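Local coordinates for protein NADH oxidoreductase (Mesorhizobium loti, PDB 3PI7) that probably binds NADPH and acts as an oxidoreductase on NAD(P)H, perhaps as a quinone reductase with a GroES-like domain and a Rossmann-fold domain, at residues P8-L14 with W117-Y123; L15-Y21 with P76-P82; P25-E31 with V66-Q72. All coordinates share one frame; numbering follows the deposited sequence.

Interaction 1. Residues P8-L14 with W117-Y123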
loop_
_atom_site.group_PDB
_atom_site.type_symbol
_atom_site.label_atom_id
_atom_site.label_comp_id
_atom_site.label_asym_id
_atom_site.label_seq_id
_atom_site.Cartn_x
_atom_site.Cartn_y
_atom_site.Cartn_z
ATOM N N PRO A 8 -44.628 -18.849 -8.023
ATOM C CA PRO A 8 -44.274 -20.251 -8.339
ATOM C C PRO A 8 -43.511 -20.911 -7.200
ATOM O O PRO A 8 -42.807 -20.221 -6.437
ATOM C CB PRO A 8 -43.342 -20.131 -9.541
ATOM C CG PRO A 8 -43.601 -18.816 -10.110
ATOM C CD PRO A 8 -44.089 -17.919 -9.036
ATOM N N SER A 9 -43.589 -22.229 -7.119
ATOM C CA SER A 9 -42.805 -22.887 -6.092
ATOM C C SER A 9 -41.510 -23.441 -6.704
ATOM O O SER A 9 -40.627 -23.823 -5.963
ATOM C CB SER A 9 -43.612 -23.968 -5.386
ATOM O OG SER A 9 -44.088 -24.938 -6.287
ATOM N N GLU A 10 -41.399 -23.468 -8.044
ATOM C CA GLU A 10 -40.208 -23.966 -8.729
ATOM C C GLU A 10 -39.728 -22.925 -9.719
ATOM O O GLU A 10 -40.532 -22.176 -10.271
ATOM C CB GLU A 10 -40.559 -25.290 -9.427
ATOM C CG GLU A 10 -39.402 -26.052 -10.033
ATOM C CD GLU A 10 -39.755 -27.482 -10.380
ATOM O OE1 GLU A 10 -40.299 -28.192 -9.505
ATOM O OE2 GLU A 10 -39.499 -27.890 -11.535
HETATM N N MSE A 11 -38.433 -22.903 -9.981
HETATM C CA MSE A 11 -37.882 -21.943 -10.958
HETATM C C MSE A 11 -36.653 -22.486 -11.666
HETATM O O MSE A 11 -36.002 -23.409 -11.171
HETATM C CB MSE A 11 -37.488 -20.643 -10.227
HETATM C CG MSE A 11 -36.372 -20.875 -9.159
HETATM SE SE MSE A 11 -35.777 -19.243 -8.429
HETATM C CE MSE A 11 -34.295 -19.896 -7.480
ATOM N N LYS A 12 -36.333 -21.917 -12.827
ATOM C CA LYS A 12 -35.092 -22.257 -13.493
ATOM C C LYS A 12 -34.030 -21.282 -12.993
ATOM O O LYS A 12 -34.349 -20.148 -12.630
ATOM C CB LYS A 12 -35.190 -22.280 -15.028
ATOM C CG LYS A 12 -35.673 -21.033 -15.737
ATOM C CD LYS A 12 -35.702 -21.289 -17.248
ATOM C CE LYS A 12 -35.788 -20.042 -18.101
ATOM N NZ LYS A 12 -37.090 -19.345 -17.971
ATOM N N ALA A 13 -32.773 -21.742 -12.933
ATOM C CA ALA A 13 -31.669 -20.946 -12.425
ATOM C C ALA A 13 -30.355 -21.511 -12.902
ATOM O O ALA A 13 -30.337 -22.655 -13.369
ATOM C CB ALA A 13 -31.706 -20.929 -10.895
ATOM N N LEU A 14 -29.267 -20.713 -12.812
ATOM C CA LEU A 14 -27.887 -21.140 -13.145
ATOM C C LEU A 14 -27.211 -21.380 -11.823
ATOM O O LEU A 14 -26.898 -20.420 -11.101
ATOM C CB LEU A 14 -27.151 -20.083 -13.992
ATOM C CG LEU A 14 -27.863 -19.639 -15.264
ATOM C CD1 LEU A 14 -27.027 -18.627 -16.002
ATOM C CD2 LEU A 14 -28.200 -20.852 -16.182
ATOM N N TRP A 117 -28.847 -16.331 -2.991
ATOM C CA TRP A 117 -29.946 -16.544 -3.946
ATOM C C TRP A 117 -29.756 -15.504 -5.023
ATOM O O TRP A 117 -30.335 -14.421 -4.964
ATOM C CB TRP A 117 -31.326 -16.440 -3.280
ATOM C CG TRP A 117 -31.543 -17.539 -2.298
ATOM C CD1 TRP A 117 -31.449 -17.457 -0.942
ATOM C CD2 TRP A 117 -31.713 -18.923 -2.608
ATOM N NE1 TRP A 117 -31.649 -18.696 -0.381
ATOM C CE2 TRP A 117 -31.775 -19.620 -1.383
ATOM C CE3 TRP A 117 -31.871 -19.641 -3.808
ATOM C CZ2 TRP A 117 -31.978 -20.994 -1.321
ATOM C CZ3 TRP A 117 -32.064 -21.015 -3.745
ATOM C CH2 TRP A 117 -32.113 -21.674 -2.510
ATOM N N GLY A 118 -28.889 -15.837 -5.963
ATOM C CA GLY A 118 -28.437 -14.921 -6.999
ATOM C C GLY A 118 -29.424 -14.487 -8.037
ATOM O O GLY A 118 -30.483 -15.091 -8.209
ATOM N N SER A 119 -29.005 -13.502 -8.833
ATOM C CA SER A 119 -29.886 -12.962 -9.859
ATOM C C SER A 119 -29.993 -13.829 -11.131
ATOM O O SER A 119 -30.800 -13.494 -11.980
ATOM C CB SER A 119 -29.407 -11.572 -10.252
ATOM O OG SER A 119 -28.099 -11.623 -10.785
ATOM N N TRP A 120 -29.163 -14.862 -11.313
ATOM C CA TRP A 120 -29.188 -15.700 -12.538
ATOM C C TRP A 120 -30.198 -16.834 -12.315
ATOM O O TRP A 120 -29.873 -18.027 -12.262
ATOM C CB TRP A 120 -27.791 -16.216 -12.903
ATOM C CG TRP A 120 -26.804 -15.131 -13.206
ATOM C CD1 TRP A 120 -27.034 -13.785 -13.265
ATOM C CD2 TRP A 120 -25.418 -15.310 -13.458
ATOM N NE1 TRP A 120 -25.872 -13.118 -13.530
ATOM C CE2 TRP A 120 -24.861 -14.027 -13.669
ATOM C CE3 TRP A 120 -24.588 -16.430 -13.531
ATOM C CZ2 TRP A 120 -23.513 -13.839 -13.959
ATOM C CZ3 TRP A 120 -23.243 -16.240 -13.829
ATOM C CH2 TRP A 120 -22.715 -14.957 -13.991
ATOM N N ALA A 121 -31.448 -16.399 -12.134
ATOM C CA ALA A 121 -32.560 -17.199 -11.696
ATOM C C ALA A 121 -33.828 -16.460 -11.959
ATOM O O ALA A 121 -33.803 -15.241 -12.101
ATOM C CB ALA A 121 -32.419 -17.435 -10.195
ATOM N N GLU A 122 -34.941 -17.175 -12.023
ATOM C CA GLU A 122 -36.213 -16.516 -12.214
ATOM C C GLU A 122 -36.589 -15.636 -11.026
ATOM O O GLU A 122 -37.287 -14.643 -11.214
ATOM C CB GLU A 122 -37.291 -17.552 -12.497
ATOM C CG GLU A 122 -37.196 -17.981 -13.950
ATOM C CD GLU A 122 -38.168 -19.049 -14.405
ATOM O OE1 GLU A 122 -38.434 -19.988 -13.626
ATOM O OE2 GLU A 122 -38.533 -19.027 -15.600
ATOM N N TYR A 123 -36.158 -16.007 -9.827
ATOM C CA TYR A 123 -36.387 -15.301 -8.566
ATOM C C TYR A 123 -35.091 -15.230 -7.794
ATOM O O TYR A 123 -34.399 -16.246 -7.661
ATOM C CB TYR A 123 -37.470 -16.004 -7.707
ATOM C CG TYR A 123 -38.798 -16.047 -8.429
ATOM C CD1 TYR A 123 -39.061 -17.028 -9.390
ATOM C CD2 TYR A 123 -39.737 -15.037 -8.253
ATOM C CE1 TYR A 123 -40.210 -16.986 -10.175
ATOM C CE2 TYR A 123 -40.903 -14.998 -9.018
ATOM C CZ TYR A 123 -41.140 -15.984 -9.967
ATOM O OH TYR A 123 -42.259 -15.941 -10.738
HETATM O O HOH W 1 -41.116 -20.624 -12.515
#
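Ala13 and Ala121 meet at the apolar centre, with their CB atoms 3.6 Å apart. Their backbones form a single beta bridge. Beside them lies Met11, a selenomethionine. Its CG sits between the backbone N and the carbonyl carbon (chi1 62°), and the rest of the chain runs extended, which carries SE past the backbone of Tyr123. SE lies 3.7 Å from Tyr123 CB and meets the ring at its edge, a Met-aromatic contact. The methyl CE ends near Ala121 CB. On the other flank, Leu14 CD1 packs 4.0 Å from Trp120 CB. At the outer end, Pro8 crosses Tyr123 at about a right angle, with Pro8 CD 3.2 Å from Tyr123 OH.

Backbone bonds frame this core. Leu14 N gives a nearly straight bond to Trp120 O, and Glu122 N bonds to Lys12 O. Trp120 is the centre of an inverse gamma turn.

The polar edge belongs to Glu122. Its OE1 takes the Lys12 N-H at 3.0 Å, and its OE2 forms a salt bridge with Lys12 NZ at 2.8 Å. Both donors stand above the carboxylate plane. Lys12 NZ also pairs with Pro349 OXT, at the C-terminus. A water links Glu122 OE1 to Glu10 O. With an alanine here, Lys12 N would probably lose its acceptor and Lys12 NZ one of its two carboxylate partners.

The contact ties strand 10-16 to a loop of the GroES-like domain, before strand 123-127. Strand 37-43 pairs with strand 10-16 and touches Trp117 and Trp120, while helix 327-338 packs on Leu14.

Interaction 2. Residues L15-Y21 with P76-P82. With K (potassium ion), chain G; PO4 (phosphate ion), chain E.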
loop_
_atom_site.group_PDB
_atom_site.type_symbol
_atom_site.label_atom_id
_atom_site.label_comp_id
_atom_site.label_asym_id
_atom_site.label_seq_id
_atom_site.Cartn_x
_atom_site.Cartn_y
_atom_site.Cartn_z
ATOM N N LEU A 15 -27.101 -22.661 -11.451
ATOM C CA LEU A 15 -26.638 -23.080 -10.141
ATOM C C LEU A 15 -25.159 -23.296 -10.048
ATOM O O LEU A 15 -24.568 -23.945 -10.904
ATOM C CB LEU A 15 -27.329 -24.373 -9.750
ATOM C CG LEU A 15 -28.824 -24.411 -9.977
ATOM C CD1 LEU A 15 -29.348 -25.810 -9.735
ATOM C CD2 LEU A 15 -29.536 -23.389 -9.106
ATOM N N LEU A 16 -24.579 -22.833 -8.943
ATOM C CA LEU A 16 -23.151 -23.026 -8.683
ATOM C C LEU A 16 -22.810 -24.497 -8.552
ATOM O O LEU A 16 -23.473 -25.232 -7.811
ATOM C CB LEU A 16 -22.746 -22.299 -7.411
ATOM C CG LEU A 16 -22.776 -20.802 -7.505
ATOM C CD1 LEU A 16 -22.887 -20.208 -6.138
ATOM C CD2 LEU A 16 -21.565 -20.267 -8.292
ATOM N N VAL A 17 -21.766 -24.922 -9.273
ATOM C CA VAL A 17 -21.286 -26.300 -9.228
ATOM C C VAL A 17 -20.230 -26.379 -8.125
ATOM O O VAL A 17 -20.115 -27.397 -7.435
ATOM C CB VAL A 17 -20.738 -26.679 -10.630
ATOM C CG1 VAL A 17 -19.913 -27.960 -10.619
ATOM C CG2 VAL A 17 -21.871 -26.791 -11.629
ATOM N N GLY A 18 -19.473 -25.298 -7.985
ATOM C CA GLY A 18 -18.412 -25.198 -6.991
ATOM C C GLY A 18 -18.912 -24.757 -5.636
ATOM O O GLY A 18 -19.967 -24.130 -5.522
ATOM N N ASP A 19 -18.170 -25.129 -4.603
ATOM C CA ASP A 19 -18.440 -24.737 -3.236
ATOM C C ASP A 19 -17.243 -23.962 -2.692
ATOM O O ASP A 19 -16.090 -24.244 -3.081
ATOM C CB ASP A 19 -18.740 -25.978 -2.373
ATOM C CG ASP A 19 -19.455 -25.608 -1.094
ATOM O OD1 ASP A 19 -20.475 -24.892 -1.169
ATOM O OD2 ASP A 19 -18.958 -25.976 -0.009
ATOM N N GLY A 20 -17.510 -23.007 -1.783
ATOM C CA GLY A 20 -16.454 -22.207 -1.170
ATOM C C GLY A 20 -15.571 -21.510 -2.179
ATOM O O GLY A 20 -16.061 -20.872 -3.122
ATOM N N TYR A 21 -14.250 -21.632 -1.983
ATOM C CA TYR A 21 -13.256 -21.028 -2.865
ATOM C C TYR A 21 -12.550 -22.113 -3.634
ATOM O O TYR A 21 -12.560 -23.264 -3.218
ATOM C CB TYR A 21 -12.242 -20.213 -2.056
ATOM C CG TYR A 21 -12.867 -19.101 -1.245
ATOM C CD1 TYR A 21 -13.266 -17.911 -1.849
ATOM C CD2 TYR A 21 -13.061 -19.237 0.126
ATOM C CE1 TYR A 21 -13.823 -16.877 -1.105
ATOM C CE2 TYR A 21 -13.619 -18.209 0.878
ATOM C CZ TYR A 21 -13.983 -17.024 0.258
ATOM O OH TYR A 21 -14.510 -15.990 0.982
ATOM N N PRO A 76 -17.462 -16.702 -0.536
ATOM C CA PRO A 76 -17.475 -18.102 -0.943
ATOM C C PRO A 76 -18.769 -18.499 -1.666
ATOM O O PRO A 76 -19.836 -17.933 -1.448
ATOM C CB PRO A 76 -17.337 -18.847 0.385
ATOM C CG PRO A 76 -18.033 -17.960 1.369
ATOM C CD PRO A 76 -17.773 -16.548 0.893
ATOM N N ARG A 77 -18.651 -19.495 -2.516
ATOM C CA ARG A 77 -19.783 -20.065 -3.235
ATOM C C ARG A 77 -20.567 -20.979 -2.317
ATOM O O ARG A 77 -19.974 -21.670 -1.480
ATOM C CB ARG A 77 -19.222 -20.915 -4.405
ATOM C CG ARG A 77 -18.575 -20.078 -5.503
ATOM C CD ARG A 77 -17.790 -20.961 -6.481
ATOM N NE ARG A 77 -16.788 -21.802 -5.809
ATOM C CZ ARG A 77 -15.890 -22.542 -6.449
ATOM N NH1 ARG A 77 -15.834 -22.527 -7.771
ATOM N NH2 ARG A 77 -15.057 -23.325 -5.769
ATOM N N VAL A 78 -21.884 -21.034 -2.500
ATOM C CA VAL A 78 -22.702 -22.032 -1.830
ATOM C C VAL A 78 -23.166 -22.948 -2.972
ATOM O O VAL A 78 -23.958 -22.522 -3.808
ATOM C CB VAL A 78 -23.873 -21.459 -0.981
ATOM C CG1 VAL A 78 -24.698 -22.597 -0.360
ATOM C CG2 VAL A 78 -23.339 -20.550 0.113
ATOM N N LYS A 79 -22.593 -24.149 -3.064
ATOM C CA LYS A 79 -22.949 -25.092 -4.118
ATOM C C LYS A 79 -24.460 -25.262 -4.204
ATOM O O LYS A 79 -25.135 -25.427 -3.189
ATOM C CB LYS A 79 -22.271 -26.459 -3.878
ATOM C CG LYS A 79 -22.673 -27.531 -4.876
ATOM C CD LYS A 79 -21.700 -28.731 -4.846
ATOM C CE LYS A 79 -22.163 -29.835 -5.774
ATOM N NZ LYS A 79 -21.991 -29.492 -7.216
ATOM N N GLY A 80 -24.963 -25.220 -5.425
ATOM C CA GLY A 80 -26.372 -25.428 -5.712
ATOM C C GLY A 80 -27.218 -24.178 -5.678
ATOM O O GLY A 80 -28.428 -24.258 -5.926
ATOM N N ARG A 81 -26.626 -23.023 -5.322
ATOM C CA ARG A 81 -27.375 -21.781 -5.333
ATOM C C ARG A 81 -27.173 -21.077 -6.645
ATOM O O ARG A 81 -26.096 -21.174 -7.225
ATOM C CB ARG A 81 -26.941 -20.836 -4.182
ATOM C CG ARG A 81 -27.099 -21.455 -2.832
ATOM C CD ARG A 81 -28.545 -21.769 -2.485
ATOM N NE ARG A 81 -28.569 -22.362 -1.149
ATOM C CZ ARG A 81 -28.575 -21.640 -0.026
ATOM N NH1 ARG A 81 -28.604 -20.314 -0.082
ATOM N NH2 ARG A 81 -28.494 -22.238 1.156
ATOM N N PRO A 82 -28.167 -20.308 -7.080
ATOM C CA PRO A 82 -27.980 -19.480 -8.272
ATOM C C PRO A 82 -26.945 -18.403 -8.003
ATOM O O PRO A 82 -26.906 -17.791 -6.912
ATOM C CB PRO A 82 -29.361 -18.805 -8.442
ATOM C CG PRO A 82 -30.318 -19.703 -7.726
ATOM C CD PRO A 82 -29.525 -20.124 -6.524
HETATM K K K G . -13.860 -25.581 -2.498
HETATM P P PO4 E . -12.984 -26.216 -6.401
HETATM O O1 PO4 E . -11.394 -26.199 -6.149
HETATM O O2 PO4 E . -13.407 -27.585 -7.087
HETATM O O3 PO4 E . -13.322 -25.066 -7.406
HETATM O O4 PO4 E . -13.673 -26.067 -4.967
HETATM O O HOH W 2 -15.165 -25.856 -0.196
#
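Arg77 reaches past Gly18 to Asp19 and the phosphate, beside the potassium ion. The metal is bound by Asp19 O at 2.7 Å, Tyr21 O, phosphate O4 and a water. Arg77 stands in the second shell. Its NH2 bonds both to Asp19 O, a potassium ligand, and, at 170°, to phosphate O3, which lies in the guanidinium plane. The phosphate probably comes from the crystallisation liquor, and Thr22 OG1 and Lys23 N hold it too.

Gly18 CA lies 3.7 Å above the centre of the guanidinium. Gly20 O accepts two bonds from Arg77. NE, at 2.9 Å, and N, at 3.0 Å, come from opposite faces of the carbonyl plane. The bend at chi3 (-55°) turns the guanidinium back toward these carbonyls. Gly20 N returns a bond to Arg77 O, completing an antiparallel hydrogen-bonded pair.

Asp19 OD1 uses its anti lone pair for Lys79 N at 2.9 Å, in a nearly straight bond. Lys79 NZ bonds to Val17 O on a lone pair, in the carbonyl plane. Over one face of the Tyr21 ring lies Pro76 CB, 4.1 Å from the centroid, a CH-pi contact.

Val78 to Arg81 form a type II beta turn. Gly80 N bonds to Leu16 O, and Leu16 N to Arg81 O, both at 2.8 Å. Leu15 CD2 packs beside the ring of Pro82.

Loop 76-82 of the GroES-like domain thus pairs by single bridges, Leu15 with Pro82 and Gly20 with Arg77, along the end of strand 10-16 and the loop after it. Leu15 also bonds to Glu38 of strand 37-43, and helix 63-69 touches Leu16 and Arg77.

Interaction 3. Residues P25-E31 with V66-Q72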
loop_
_atom_site.group_PDB
_atom_site.type_symbol
_atom_site.label_atom_id
_atom_site.label_comp_id
_atom_site.label_asym_id
_atom_site.label_seq_id
_atom_site.Cartn_x
_atom_site.Cartn_y
_atom_site.Cartn_z
ATOM N N PRO A 25 -7.080 -22.013 -8.894
ATOM C CA PRO A 25 -7.517 -20.788 -9.597
ATOM C C PRO A 25 -7.057 -20.780 -11.050
ATOM O O PRO A 25 -5.999 -21.326 -11.352
ATOM C CB PRO A 25 -6.912 -19.644 -8.769
ATOM C CG PRO A 25 -5.809 -20.265 -8.009
ATOM C CD PRO A 25 -6.219 -21.683 -7.739
ATOM N N SER A 26 -7.877 -20.212 -11.952
ATOM C CA SER A 26 -7.572 -20.236 -13.379
ATOM C C SER A 26 -7.736 -18.889 -14.084
ATOM O O SER A 26 -8.189 -18.847 -15.230
ATOM C CB SER A 26 -8.426 -21.283 -14.081
ATOM O OG SER A 26 -9.802 -21.044 -13.866
ATOM N N GLY A 27 -7.317 -17.817 -13.427
ATOM C CA GLY A 27 -7.382 -16.483 -14.012
ATOM C C GLY A 27 -8.789 -15.926 -14.129
ATOM O O GLY A 27 -9.736 -16.472 -13.555
ATOM N N SER A 28 -8.932 -14.854 -14.911
ATOM C CA SER A 28 -10.176 -14.122 -15.041
ATOM C C SER A 28 -10.995 -14.403 -16.308
ATOM O O SER A 28 -12.149 -13.996 -16.353
ATOM C CB SER A 28 -9.864 -12.632 -14.953
ATOM O OG SER A 28 -9.008 -12.253 -16.017
ATOM N N ALA A 29 -10.419 -15.076 -17.316
ATOM C CA ALA A 29 -11.135 -15.415 -18.547
ATOM C C ALA A 29 -12.166 -16.502 -18.268
ATOM O O ALA A 29 -11.903 -17.431 -17.504
ATOM C CB ALA A 29 -10.153 -15.888 -19.612
ATOM N N LEU A 30 -13.344 -16.352 -18.842
ATOM C CA LEU A 30 -14.397 -17.359 -18.700
ATOM C C LEU A 30 -14.445 -18.118 -19.998
ATOM O O LEU A 30 -14.999 -17.638 -20.987
ATOM C CB LEU A 30 -15.751 -16.743 -18.339
ATOM C CG LEU A 30 -16.845 -17.767 -18.011
ATOM C CD1 LEU A 30 -16.573 -18.477 -16.675
ATOM C CD2 LEU A 30 -18.198 -17.131 -18.051
ATOM N N GLU A 31 -13.751 -19.239 -20.003
ATOM C CA GLU A 31 -13.573 -20.116 -21.134
ATOM C C GLU A 31 -14.843 -20.952 -21.394
ATOM O O GLU A 31 -15.143 -21.288 -22.538
ATOM C CB GLU A 31 -12.317 -21.013 -20.897
ATOM C CG GLU A 31 -12.385 -22.065 -19.783
ATOM C CD GLU A 31 -12.489 -21.675 -18.312
ATOM O OE1 GLU A 31 -12.494 -20.466 -17.986
ATOM O OE2 GLU A 31 -12.576 -22.603 -17.475
ATOM N N VAL A 66 -17.944 -13.472 -12.658
ATOM C CA VAL A 66 -17.013 -14.436 -13.265
ATOM C C VAL A 66 -16.037 -14.919 -12.186
ATOM O O VAL A 66 -15.913 -16.120 -11.973
ATOM C CB VAL A 66 -16.302 -13.821 -14.481
ATOM C CG1 VAL A 66 -15.248 -14.790 -15.037
ATOM C CG2 VAL A 66 -17.325 -13.460 -15.558
ATOM N N ALA A 67 -15.455 -13.990 -11.414
ATOM C CA ALA A 67 -14.525 -14.365 -10.346
ATOM C C ALA A 67 -15.237 -15.210 -9.304
ATOM O O ALA A 67 -14.696 -16.207 -8.816
ATOM C CB ALA A 67 -13.964 -13.092 -9.688
ATOM N N PHE A 68 -16.479 -14.808 -8.950
ATOM C CA PHE A 68 -17.216 -15.520 -7.926
ATOM C C PHE A 68 -17.534 -16.960 -8.313
ATOM O O PHE A 68 -17.352 -17.846 -7.473
ATOM C CB PHE A 68 -18.494 -14.750 -7.568
ATOM C CG PHE A 68 -19.375 -15.504 -6.610
ATOM C CD1 PHE A 68 -19.026 -15.624 -5.274
ATOM C CD2 PHE A 68 -20.553 -16.108 -7.051
ATOM C CE1 PHE A 68 -19.864 -16.297 -4.373
ATOM C CE2 PHE A 68 -21.376 -16.800 -6.157
ATOM C CZ PHE A 68 -21.014 -16.910 -4.830
ATOM N N ILE A 69 -18.037 -17.212 -9.535
ATOM C CA ILE A 69 -18.433 -18.586 -9.919
ATOM C C ILE A 69 -17.183 -19.509 -9.999
ATOM O O ILE A 69 -17.260 -20.719 -9.725
ATOM C CB ILE A 69 -19.293 -18.613 -11.215
ATOM C CG1 ILE A 69 -18.482 -18.218 -12.474
ATOM C CG2 ILE A 69 -20.513 -17.693 -11.040
ATOM C CD1 ILE A 69 -19.210 -18.333 -13.796
ATOM N N LYS A 70 -16.031 -18.894 -10.272
ATOM C CA LYS A 70 -14.757 -19.596 -10.352
ATOM C C LYS A 70 -14.171 -19.857 -8.973
ATOM O O LYS A 70 -13.147 -20.515 -8.888
ATOM C CB LYS A 70 -13.776 -18.784 -11.198
ATOM C CG LYS A 70 -14.119 -18.844 -12.689
ATOM C CD LYS A 70 -13.268 -17.855 -13.487
ATOM C CE LYS A 70 -12.742 -18.518 -14.730
ATOM N NZ LYS A 70 -11.386 -19.091 -14.515
ATOM N N GLY A 71 -14.817 -19.357 -7.913
ATOM C CA GLY A 71 -14.336 -19.486 -6.530
ATOM C C GLY A 71 -13.117 -18.611 -6.245
ATOM O O GLY A 71 -12.322 -18.905 -5.352
ATOM N N GLN A 72 -12.967 -17.543 -7.025
ATOM C CA GLN A 72 -11.843 -16.612 -7.029
ATOM C C GLN A 72 -12.218 -15.207 -6.536
ATOM O O GLN A 72 -11.449 -14.254 -6.714
ATOM C CB GLN A 72 -11.266 -16.540 -8.444
ATOM C CG GLN A 72 -10.590 -17.867 -8.803
ATOM C CD GLN A 72 -10.209 -18.040 -10.245
ATOM O OE1 GLN A 72 -9.980 -19.149 -10.698
ATOM N NE2 GLN A 72 -10.158 -16.979 -11.008
#
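Lys70 and Gln72, just past the C-terminal end of helix 63-69, grip the backbone of loop 25-31. The helix closes in a Schellman motif, with Gly71 at positive phi and two bonds back into the last turn. This places Gln72 against the loop.

The tight part is polar. The amide of Gln72 works at both ends. Its OE1 takes the Ser26 N-H at 2.7 Å and lies 3.2 Å from Pro25 CA. Its NE2 gives a bond of 2.6 Å to Gly27 O, which lies in the amide plane. Two bonds in different directions are likely to hold the amide in one rotation. Gly27 O also accepts from Lys70 NZ at 3.2 Å, from the opposite face of the carbonyl plane. Lys70 reaches this site through torsions away from staggered (chi3 135°, chi4 -94°), and it also makes a weak bond to Ser26 O.

The apolar part is snug but small. Leu30 CB meets Val66 CG1 at 3.9 Å. The Leu30 and Ile69 side chains cross at about a right angle, with their CD1 atoms 3.9 Å apart. Leu338 of helix 327-338 touches both Leu30 and Val66.

The solvent side is looser, and exposed Glu31 stands for it. The salt bridge of Glu31 OE1 with Lys70 NZ is long, 3.9 Å, and Glu31 OE2 is hydrogen-bonded to Tyr36 OH.

In the fold
Interactions 1 and 2 share strand 10-16, and their centres lie about 14 Å apart. They meet where Trp117 CE3 packs 3.6 Å from Pro82 CD, and where Gly118 N probably bonds to Pro82 O at 2.9 Å. The centres of interactions 2 and 3 are about 13 Å apart. Arg77 joins them, since its NH1 is 3.0 Å from Ile69 O, a probable hydrogen bond. The centres of interactions 1 and 3 are about 22 Å apart, yet Trp120 CZ3 comes within 4.2 Å of Ile69 CG2. Along the chain the three are nested, with 3 inside 2 and 2 inside 1. The potassium ion belongs to interaction 2, and the Pro25 side chain of interaction 3 is about 10 Å from it.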